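Putative cell surface hydrolase (Lactobacillus plantarum, PDB 3LP5) is of unknown substrate but probably acts as a cell-surface hydrolase of the alpha/beta-hydrolase superfamily. Local coordinates at residues Tyr95-Phe100 against Pro124-Asp129; Ile111-Leu116 against Thr160-Ser165. All blocks are in the same frame, centred on the assembly; numbering follows the deposited sequence.

In the fold
Interaction 1 pairs the starts of the two parallel strands of the beta-alpha-beta unit 99-105, 107-118, 127-134, in the mixed sheet of an alpha/beta hydrolase; interaction 2 sets that unit's helix against a later loop, which leads from helix 150-157 into strand 167-172, the next strand of the sheet. Along the chain the segments alternate: 95-100, 111-116, 124-129, 160-165. Their centres lie about 14 Å apart, and they touch: Phe100 packs on Trp112, and Ile128 on both Leu116 and Pro163. The contacts thus tie the connecting helix to the strand starts, while the probable nucleophile elbow lies at the other end of strand 99-105, where it runs into helix 107-118.

Interaction 1. Residues Tyr95-Phe100 against Pro124-Asp129; sequences YHFNHF and PKVHID
Phe100 and Ile128 pack against each other where two neighbouring parallel strands begin. The chi1 of Phe100, 68°, sets CG between its backbone N and carbonyl carbon, and the ring reaches over to the next strand. Ile128 CB sits over one face of that ring, 4.0 Å from its centroid, a CH-pi contact in which CZ is the nearest ring atom. Val126 fills in beside it: its CG1 is 3.9 Å from Phe100 CD2 and equally close to Phe97 CE1, so one methyl touches two aromatic rings. Phe88 of helix 74-92 meets both Phe100 and Val126, closing this side into a buried apolar cluster.

Three backbone bonds join the strands in parallel register. His127 N gives a nearly straight bond to Asn98 O (2.9 Å, 176°), its donor lying above the carbonyl plane; Phe100 N reaches His127 O at a more bent 139°; Asp129 N meets Phe100 O at 2.9 Å, almost in line with the C=O. His127 therefore both gives and accepts, as does Phe100.

The other face is looser and polar. There His99 and His127 stand side by side, His99 NE2 and His127 ND1 4.8 Å apart and not in contact. His99 is steadied by the residue before its strand, ND1 donating to Asn98 OD1 with the acceptor tilted out of the ring plane. Lys125, at the exposed margin, leads its amine away. The chemistry is divided: greasy contacts and backbone bonds hold the strands together, while a positive charge on His99 would probably be eased by the Asp129 carboxylate and opposed by one on His127.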
ATOM      1  N   TYR A  95       1.825   9.316  18.811  1.00 15.12           N
ATOM      2  CA  TYR A  95       2.261  10.426  17.989  1.00 16.42           C
ATOM      3  C   TYR A  95       1.095  11.262  17.545  1.00 16.99           C
ATOM      4  O   TYR A  95       0.035  10.758  17.209  1.00 17.47           O
ATOM      5  CB  TYR A  95       3.001   9.903  16.751  1.00 16.34           C
ATOM      6  CG  TYR A  95       4.204   9.062  17.085  1.00 18.03           C
ATOM      7  CD1 TYR A  95       5.406   9.641  17.414  1.00 20.53           C
ATOM      8  CD2 TYR A  95       4.146   7.663  17.020  1.00 21.95           C
ATOM      9  CE1 TYR A  95       6.545   8.874  17.705  1.00 22.32           C
ATOM     10  CE2 TYR A  95       5.284   6.873  17.327  1.00 23.15           C
ATOM     11  CZ  TYR A  95       6.470   7.489  17.672  1.00 25.08           C
ATOM     12  OH  TYR A  95       7.587   6.719  17.965  1.00 28.37           O
ATOM     13  N   HIS A  96       1.313  12.551  17.471  1.00 18.35           N
ATOM     14  CA  HIS A  96       0.273  13.432  17.026  1.00 19.59           C
ATOM     15  C   HIS A  96       0.422  13.689  15.486  1.00 18.51           C
ATOM     16  O   HIS A  96       1.231  14.531  15.025  1.00 17.39           O
ATOM     17  CB  HIS A  96       0.376  14.696  17.874  1.00 21.67           C
ATOM     18  CG  HIS A  96      -0.677  15.717  17.588  1.00 29.55           C
ATOM     19  ND1 HIS A  96      -0.441  17.081  17.699  1.00 35.86           N
ATOM     20  CD2 HIS A  96      -1.954  15.586  17.142  1.00 35.75           C
ATOM     21  CE1 HIS A  96      -1.537  17.742  17.362  1.00 37.76           C
ATOM     22  NE2 HIS A  96      -2.471  16.859  17.025  1.00 40.37           N
ATOM     23  N   PHE A  97      -0.322  12.950  14.688  1.00 16.74           N
ATOM     24  CA  PHE A  97      -0.407  13.270  13.275  1.00 16.69           C
ATOM     25  C   PHE A  97      -1.866  13.250  12.910  1.00 16.90           C
ATOM     26  O   PHE A  97      -2.604  12.394  13.416  1.00 17.54           O
ATOM     27  CB  PHE A  97       0.428  12.307  12.434  1.00 15.72           C
ATOM     28  CG  PHE A  97       0.048  10.857  12.597  1.00 17.85           C
ATOM     29  CD1 PHE A  97      -0.757  10.235  11.650  1.00 16.16           C
ATOM     30  CD2 PHE A  97       0.523  10.098  13.682  1.00 17.08           C
ATOM     31  CE1 PHE A  97      -1.117   8.866  11.811  1.00 20.99           C
ATOM     32  CE2 PHE A  97       0.180   8.738  13.845  1.00 18.21           C
ATOM     33  CZ  PHE A  97      -0.631   8.124  12.918  1.00 18.21           C
ATOM     34  N   ASN A  98      -2.324  14.183  12.085  1.00 15.83           N
ATOM     35  CA  ASN A  98      -3.721  14.076  11.680  1.00 16.88           C
ATOM     36  C   ASN A  98      -3.923  13.840  10.196  1.00 15.50           C
ATOM     37  O   ASN A  98      -5.036  13.887   9.718  1.00 15.79           O
ATOM     38  CB  ASN A  98      -4.606  15.190  12.262  1.00 16.44           C
ATOM     39  CG  ASN A  98      -4.311  16.527  11.642  1.00 20.85           C
ATOM     40  OD1 ASN A  98      -3.462  16.640  10.743  1.00 21.77           O
ATOM     41  ND2 ASN A  98      -5.000  17.562  12.108  1.00 22.48           N
ATOM     42  N   HIS A  99      -2.833  13.554   9.503  1.00 14.86           N
ATOM     43  CA  HIS A  99      -2.805  13.316   8.057  1.00 16.63           C
ATOM     44  C   HIS A  99      -1.741  12.220   7.860  1.00 15.32           C
ATOM     45  O   HIS A  99      -0.747  12.210   8.621  1.00 15.16           O
ATOM     46  CB  HIS A  99      -2.396  14.605   7.268  1.00 18.12           C
ATOM     47  CG  HIS A  99      -3.531  15.561   7.030  1.00 25.27           C
ATOM     48  ND1 HIS A  99      -3.805  16.630   7.872  1.00 29.70           N
ATOM     49  CD2 HIS A  99      -4.464  15.618   6.041  1.00 29.33           C
ATOM     50  CE1 HIS A  99      -4.858  17.294   7.414  1.00 32.15           C
ATOM     51  NE2 HIS A  99      -5.272  16.705   6.300  1.00 33.45           N
ATOM     52  N   PHE A 100      -1.950  11.289   6.912  1.00 12.92           N
ATOM     53  CA  PHE A 100      -0.905  10.307   6.589  1.00 12.47           C
ATOM     54  C   PHE A 100      -1.034   9.830   5.131  1.00 12.02           C
ATOM     55  O   PHE A 100      -2.025  10.123   4.440  1.00 12.64           O
ATOM     56  CB  PHE A 100      -0.934   9.089   7.570  1.00 12.05           C
ATOM     57  CG  PHE A 100      -2.153   8.223   7.420  1.00 12.50           C
ATOM     58  CD1 PHE A 100      -2.085   7.030   6.776  1.00 12.24           C
ATOM     59  CD2 PHE A 100      -3.392   8.641   7.941  1.00 15.86           C
ATOM     60  CE1 PHE A 100      -3.210   6.197   6.632  1.00 13.47           C
ATOM     61  CE2 PHE A 100      -4.566   7.828   7.784  1.00 15.52           C
ATOM     62  CZ  PHE A 100      -4.478   6.607   7.142  1.00 13.08           C
ATOM     63  N   PRO A 124     -11.542   9.316  13.964  1.00 19.69           N
ATOM     64  CA  PRO A 124     -12.145  10.211  12.979  1.00 20.39           C
ATOM     65  C   PRO A 124     -11.365  11.530  12.750  1.00 21.45           C
ATOM     66  O   PRO A 124     -11.615  12.207  11.755  1.00 22.91           O
ATOM     67  CB  PRO A 124     -13.571  10.474  13.542  1.00 20.68           C
ATOM     68  CG  PRO A 124     -13.499  10.199  15.020  1.00 21.31           C
ATOM     69  CD  PRO A 124     -12.357   9.162  15.195  1.00 20.64           C
ATOM     70  N   LYS A 125     -10.425  11.880  13.632  1.00 21.14           N
ATOM     71  CA  LYS A 125      -9.635  13.106  13.449  1.00 21.07           C
ATOM     72  C   LYS A 125      -8.383  12.907  12.557  1.00 19.76           C
ATOM     73  O   LYS A 125      -7.647  13.854  12.322  1.00 18.01           O
ATOM     74  CB  LYS A 125      -9.181  13.686  14.808  1.00 22.54           C
ATOM     75  CG  LYS A 125     -10.291  14.130  15.879  1.00 26.18           C
ATOM     76  CD  LYS A 125     -11.691  14.382  15.257  1.00 33.26           C
ATOM     77  CE  LYS A 125     -11.839  15.800  14.665  1.00 38.50           C
ATOM     78  NZ  LYS A 125     -11.778  16.801  15.780  1.00 40.63           N
ATOM     79  N   VAL A 126      -8.135  11.673  12.115  1.00 17.43           N
ATOM     80  CA  VAL A 126      -6.936  11.341  11.350  1.00 16.61           C
ATOM     81  C   VAL A 126      -7.324  11.020   9.913  1.00 17.30           C
ATOM     82  O   VAL A 126      -8.090  10.068   9.656  1.00 17.92           O
ATOM     83  CB  VAL A 126      -6.209  10.150  11.994  1.00 15.49           C
ATOM     84  CG1 VAL A 126      -4.825   9.949  11.379  1.00 13.01           C
ATOM     85  CG2 VAL A 126      -6.081  10.382  13.471  1.00 16.60           C
ATOM     86  N   HIS A 127      -6.830  11.795   8.955  1.00 17.46           N
ATOM     87  CA  HIS A 127      -7.240  11.545   7.556  1.00 17.06           C
ATOM     88  C   HIS A 127      -6.110  11.031   6.650  1.00 16.29           C
ATOM     89  O   HIS A 127      -4.966  11.408   6.848  1.00 14.77           O
ATOM     90  CB  HIS A 127      -7.861  12.800   6.969  1.00 19.21           C
ATOM     91  CG  HIS A 127      -8.963  13.354   7.818  1.00 25.45           C
ATOM     92  ND1 HIS A 127      -8.790  14.458   8.633  1.00 30.23           N
ATOM     93  CD2 HIS A 127     -10.225  12.912   8.049  1.00 28.58           C
ATOM     94  CE1 HIS A 127      -9.909  14.698   9.298  1.00 29.05           C
ATOM     95  NE2 HIS A 127     -10.792  13.769   8.969  1.00 31.41           N
ATOM     96  N   ILE A 128      -6.458  10.177   5.672  1.00 14.78           N
ATOM     97  CA  ILE A 128      -5.484   9.707   4.692  1.00 15.00           C
ATOM     98  C   ILE A 128      -5.541  10.665   3.512  1.00 15.77           C
ATOM     99  O   ILE A 128      -6.602  11.101   3.150  1.00 15.06           O
ATOM    100  CB  ILE A 128      -5.745   8.262   4.285  1.00 15.64           C
ATOM    101  CG1 ILE A 128      -4.636   7.736   3.352  1.00 13.36           C
ATOM    102  CG2 ILE A 128      -7.169   8.090   3.713  1.00 15.61           C
ATOM    103  CD1 ILE A 128      -4.863   6.384   2.969  1.00 15.91           C
ATOM    104  N   ASP A 129      -4.394  11.028   2.966  1.00 15.18           N
ATOM    105  CA  ASP A 129      -4.337  11.947   1.821  1.00 17.01           C
ATOM    106  C   ASP A 129      -4.155  11.171   0.518  1.00 15.69           C
ATOM    107  O   ASP A 129      -4.802  11.470  -0.523  1.00 14.10           O
ATOM    108  CB  ASP A 129      -3.141  12.920   1.950  1.00 18.86           C
ATOM    109  CG  ASP A 129      -3.335  13.983   3.041  1.00 25.81           C
ATOM    110  OD1 ASP A 129      -4.446  14.072   3.634  1.00 33.39           O
ATOM    111  OD2 ASP A 129      -2.372  14.759   3.314  1.00 30.20           O
TER

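Interaction 2. Residues Ile111-Leu116 against Thr160-Ser165; sequences IWTLFL and TGLPES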
ATOM      1  N   ILE A 111      -5.182  -5.263   2.550  1.00 10.00           N
ATOM      2  CA  ILE A 111      -5.227  -4.930   4.001  1.00 11.47           C
ATOM      3  C   ILE A 111      -5.539  -3.444   4.234  1.00  9.35           C
ATOM      4  O   ILE A 111      -6.507  -3.103   4.968  1.00 10.04           O
ATOM      5  CB  ILE A 111      -3.970  -5.368   4.706  1.00  9.70           C
ATOM      6  CG1 ILE A 111      -3.793  -6.867   4.522  1.00 10.47           C
ATOM      7  CG2 ILE A 111      -4.032  -4.947   6.246  1.00 10.80           C
ATOM      8  CD1 ILE A 111      -2.311  -7.412   4.761  1.00  9.84           C
ATOM      9  N   TRP A 112      -4.791  -2.557   3.564  1.00  9.79           N
ATOM     10  CA  TRP A 112      -5.074  -1.109   3.641  1.00 10.18           C
ATOM     11  C   TRP A 112      -6.494  -0.833   3.199  1.00 10.12           C
ATOM     12  O   TRP A 112      -7.197  -0.071   3.858  1.00 10.38           O
ATOM     13  CB  TRP A 112      -4.148  -0.211   2.745  1.00 10.17           C
ATOM     14  CG  TRP A 112      -2.996   0.302   3.418  1.00 10.41           C
ATOM     15  CD1 TRP A 112      -1.659   0.010   3.124  1.00 11.42           C
ATOM     16  CD2 TRP A 112      -2.976   1.135   4.593  1.00 13.30           C
ATOM     17  NE1 TRP A 112      -0.836   0.677   4.010  1.00 12.77           N
ATOM     18  CE2 TRP A 112      -1.614   1.328   4.943  1.00 12.11           C
ATOM     19  CE3 TRP A 112      -3.978   1.778   5.357  1.00 12.10           C
ATOM     20  CZ2 TRP A 112      -1.219   2.133   6.039  1.00 11.51           C
ATOM     21  CZ3 TRP A 112      -3.581   2.570   6.469  1.00 11.30           C
ATOM     22  CH2 TRP A 112      -2.214   2.732   6.790  1.00 11.20           C
ATOM     23  N   THR A 113      -6.939  -1.468   2.105  1.00  9.48           N
ATOM     24  CA  THR A 113      -8.264  -1.070   1.611  1.00 10.81           C
ATOM     25  C   THR A 113      -9.369  -1.382   2.606  1.00 10.27           C
ATOM     26  O   THR A 113     -10.335  -0.636   2.759  1.00 12.18           O
ATOM     27  CB  THR A 113      -8.616  -1.775   0.236  1.00 10.58           C
ATOM     28  OG1 THR A 113      -7.627  -1.410  -0.739  1.00 11.19           O
ATOM     29  CG2 THR A 113      -9.946  -1.307  -0.275  1.00  9.39           C
ATOM     30  N   LEU A 114      -9.303  -2.580   3.170  1.00 12.07           N
ATOM     31  CA  LEU A 114     -10.318  -3.048   4.059  1.00 12.42           C
ATOM     32  C   LEU A 114     -10.273  -2.140   5.335  1.00 11.96           C
ATOM     33  O   LEU A 114     -11.305  -1.699   5.834  1.00 11.69           O
ATOM     34  CB  LEU A 114     -10.085  -4.554   4.350  1.00 12.94           C
ATOM     35  CG  LEU A 114     -11.198  -5.238   5.140  1.00 18.80           C
ATOM     36  CD1 LEU A 114     -12.533  -5.152   4.411  1.00 18.04           C
ATOM     37  CD2 LEU A 114     -10.829  -6.718   5.447  1.00 19.79           C
ATOM     38  N   PHE A 115      -9.079  -1.868   5.845  1.00 11.31           N
ATOM     39  CA  PHE A 115      -8.925  -0.953   6.987  1.00 10.98           C
ATOM     40  C   PHE A 115      -9.585   0.407   6.665  1.00 12.35           C
ATOM     41  O   PHE A 115     -10.320   0.937   7.511  1.00 10.74           O
ATOM     42  CB  PHE A 115      -7.451  -0.759   7.309  1.00 11.07           C
ATOM     43  CG  PHE A 115      -7.180   0.404   8.225  1.00  9.41           C
ATOM     44  CD1 PHE A 115      -7.302   0.258   9.600  1.00  8.68           C
ATOM     45  CD2 PHE A 115      -6.858   1.645   7.707  1.00  7.64           C
ATOM     46  CE1 PHE A 115      -7.091   1.347  10.461  1.00  9.27           C
ATOM     47  CE2 PHE A 115      -6.692   2.755   8.564  1.00  9.89           C
ATOM     48  CZ  PHE A 115      -6.798   2.585   9.921  1.00  9.45           C
ATOM     49  N   LEU A 116      -9.353   0.941   5.436  1.00 11.31           N
ATOM     50  CA  LEU A 116      -9.867   2.270   5.123  1.00 11.64           C
ATOM     51  C   LEU A 116     -11.388   2.277   5.007  1.00 11.37           C
ATOM     52  O   LEU A 116     -12.035   3.245   5.408  1.00 12.32           O
ATOM     53  CB  LEU A 116      -9.252   2.858   3.875  1.00 11.37           C
ATOM     54  CG  LEU A 116      -7.732   3.032   3.974  1.00 12.91           C
ATOM     55  CD1 LEU A 116      -7.273   3.332   2.564  1.00 15.55           C
ATOM     56  CD2 LEU A 116      -7.304   4.171   4.972  1.00 12.45           C
ATOM     57  N   THR A 160     -18.154   1.994  -0.177  1.00 10.90           N
ATOM     58  CA  THR A 160     -18.690   3.306   0.168  1.00 14.31           C
ATOM     59  C   THR A 160     -18.146   3.862   1.507  1.00 15.43           C
ATOM     60  O   THR A 160     -18.246   5.063   1.770  1.00 16.50           O
ATOM     61  CB  THR A 160     -20.212   3.385   0.171  1.00 13.79           C
ATOM     62  OG1 THR A 160     -20.733   2.496   1.162  1.00 14.55           O
ATOM     63  CG2 THR A 160     -20.758   3.003  -1.196  1.00 16.27           C
ATOM     64  N   GLY A 161     -17.538   3.007   2.328  1.00 14.70           N
ATOM     65  CA  GLY A 161     -16.858   3.518   3.499  1.00 14.66           C
ATOM     66  C   GLY A 161     -15.550   4.257   3.173  1.00 15.40           C
ATOM     67  O   GLY A 161     -15.008   4.896   4.053  1.00 13.89           O
ATOM     68  N   LEU A 162     -15.033   4.175   1.929  1.00 15.61           N
ATOM     69  CA  LEU A 162     -13.763   4.854   1.598  1.00 17.32           C
ATOM     70  C   LEU A 162     -13.896   6.357   1.790  1.00 18.01           C
ATOM     71  O   LEU A 162     -14.985   6.898   1.633  1.00 18.20           O
ATOM     72  CB  LEU A 162     -13.281   4.550   0.156  1.00 15.41           C
ATOM     73  CG  LEU A 162     -12.781   3.096  -0.043  1.00 18.15           C
ATOM     74  CD1 LEU A 162     -12.826   2.698  -1.531  1.00 13.53           C
ATOM     75  CD2 LEU A 162     -11.377   2.825   0.605  1.00 16.51           C
ATOM     76  N   PRO A 163     -12.809   7.025   2.175  1.00 20.13           N
ATOM     77  CA  PRO A 163     -12.855   8.497   2.259  1.00 21.01           C
ATOM     78  C   PRO A 163     -12.931   9.163   0.895  1.00 21.48           C
ATOM     79  O   PRO A 163     -12.128   8.859   0.021  1.00 21.61           O
ATOM     80  CB  PRO A 163     -11.539   8.869   2.958  1.00 20.79           C
ATOM     81  CG  PRO A 163     -10.736   7.683   2.948  1.00 20.83           C
ATOM     82  CD  PRO A 163     -11.617   6.479   2.848  1.00 20.05           C
ATOM     83  N   GLU A 164     -13.881  10.086   0.726  1.00 21.68           N
ATOM     84  CA  GLU A 164     -14.095  10.711  -0.566  1.00 22.60           C
ATOM     85  C   GLU A 164     -12.946  11.646  -0.993  1.00 22.37           C
ATOM     86  O   GLU A 164     -12.756  11.870  -2.169  1.00 23.21           O
ATOM     87  CB  GLU A 164     -15.460  11.438  -0.656  1.00 22.91           C
ATOM     88  CG  GLU A 164     -16.695  10.531  -0.413  1.00 27.92           C
ATOM     89  CD  GLU A 164     -18.051  11.217  -0.709  1.00 34.91           C
ATOM     90  OE1 GLU A 164     -18.208  12.412  -0.377  1.00 36.06           O
ATOM     91  OE2 GLU A 164     -18.966  10.570  -1.278  1.00 36.96           O
ATOM     92  N   SER A 165     -12.182  12.219  -0.082  1.00 21.38           N
ATOM     93  CA  SER A 165     -11.149  13.140  -0.553  1.00 21.37           C
ATOM     94  C   SER A 165      -9.780  12.435  -0.881  1.00 20.68           C
ATOM     95  O   SER A 165      -8.844  13.112  -1.314  1.00 20.64           O
ATOM     96  CB  SER A 165     -10.943  14.260   0.465  1.00 22.07           C
ATOM     97  OG  SER A 165     -10.318  13.643   1.592  1.00 26.14           O
TER
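Leu116 and Leu162 meet with similar first torsions: in each, CG lies anti to the carbonyl carbon, with chi1 -61° in Leu116 and -71° in Leu162. That sets Leu162 CG, and chi2 (159°) then helps put Leu162 CD2 3.9 Å from Leu116 CB. Leu162 CD2 also lies 4.2 Å from Thr113 O, one turn earlier on the helix, so it touches the helix surface at two neighbouring turns.

Pro163 adds a second, lighter touch through its CD. Pro163 CD is 4.1 Å from Leu116 O and 4.4 Å from Leu116 CB. No hydrogen bond crosses between the segments. Thr113 keeps its hydroxyl within the helix, OG1 being bonded to Gly109 O, and turns CG2 to within 4.5 Å of Leu162 CD2.

Ile194 and Phe195 of helix 191-195 touch both Thr113 and Leu162, while Leu131 of strand 127-134 lies against Leu116. The result is a small apolar seam between the connecting helix of a beta-alpha-beta crossover and the loop entering the next parallel strand, as fits the layered alpha/beta-hydrolase fold.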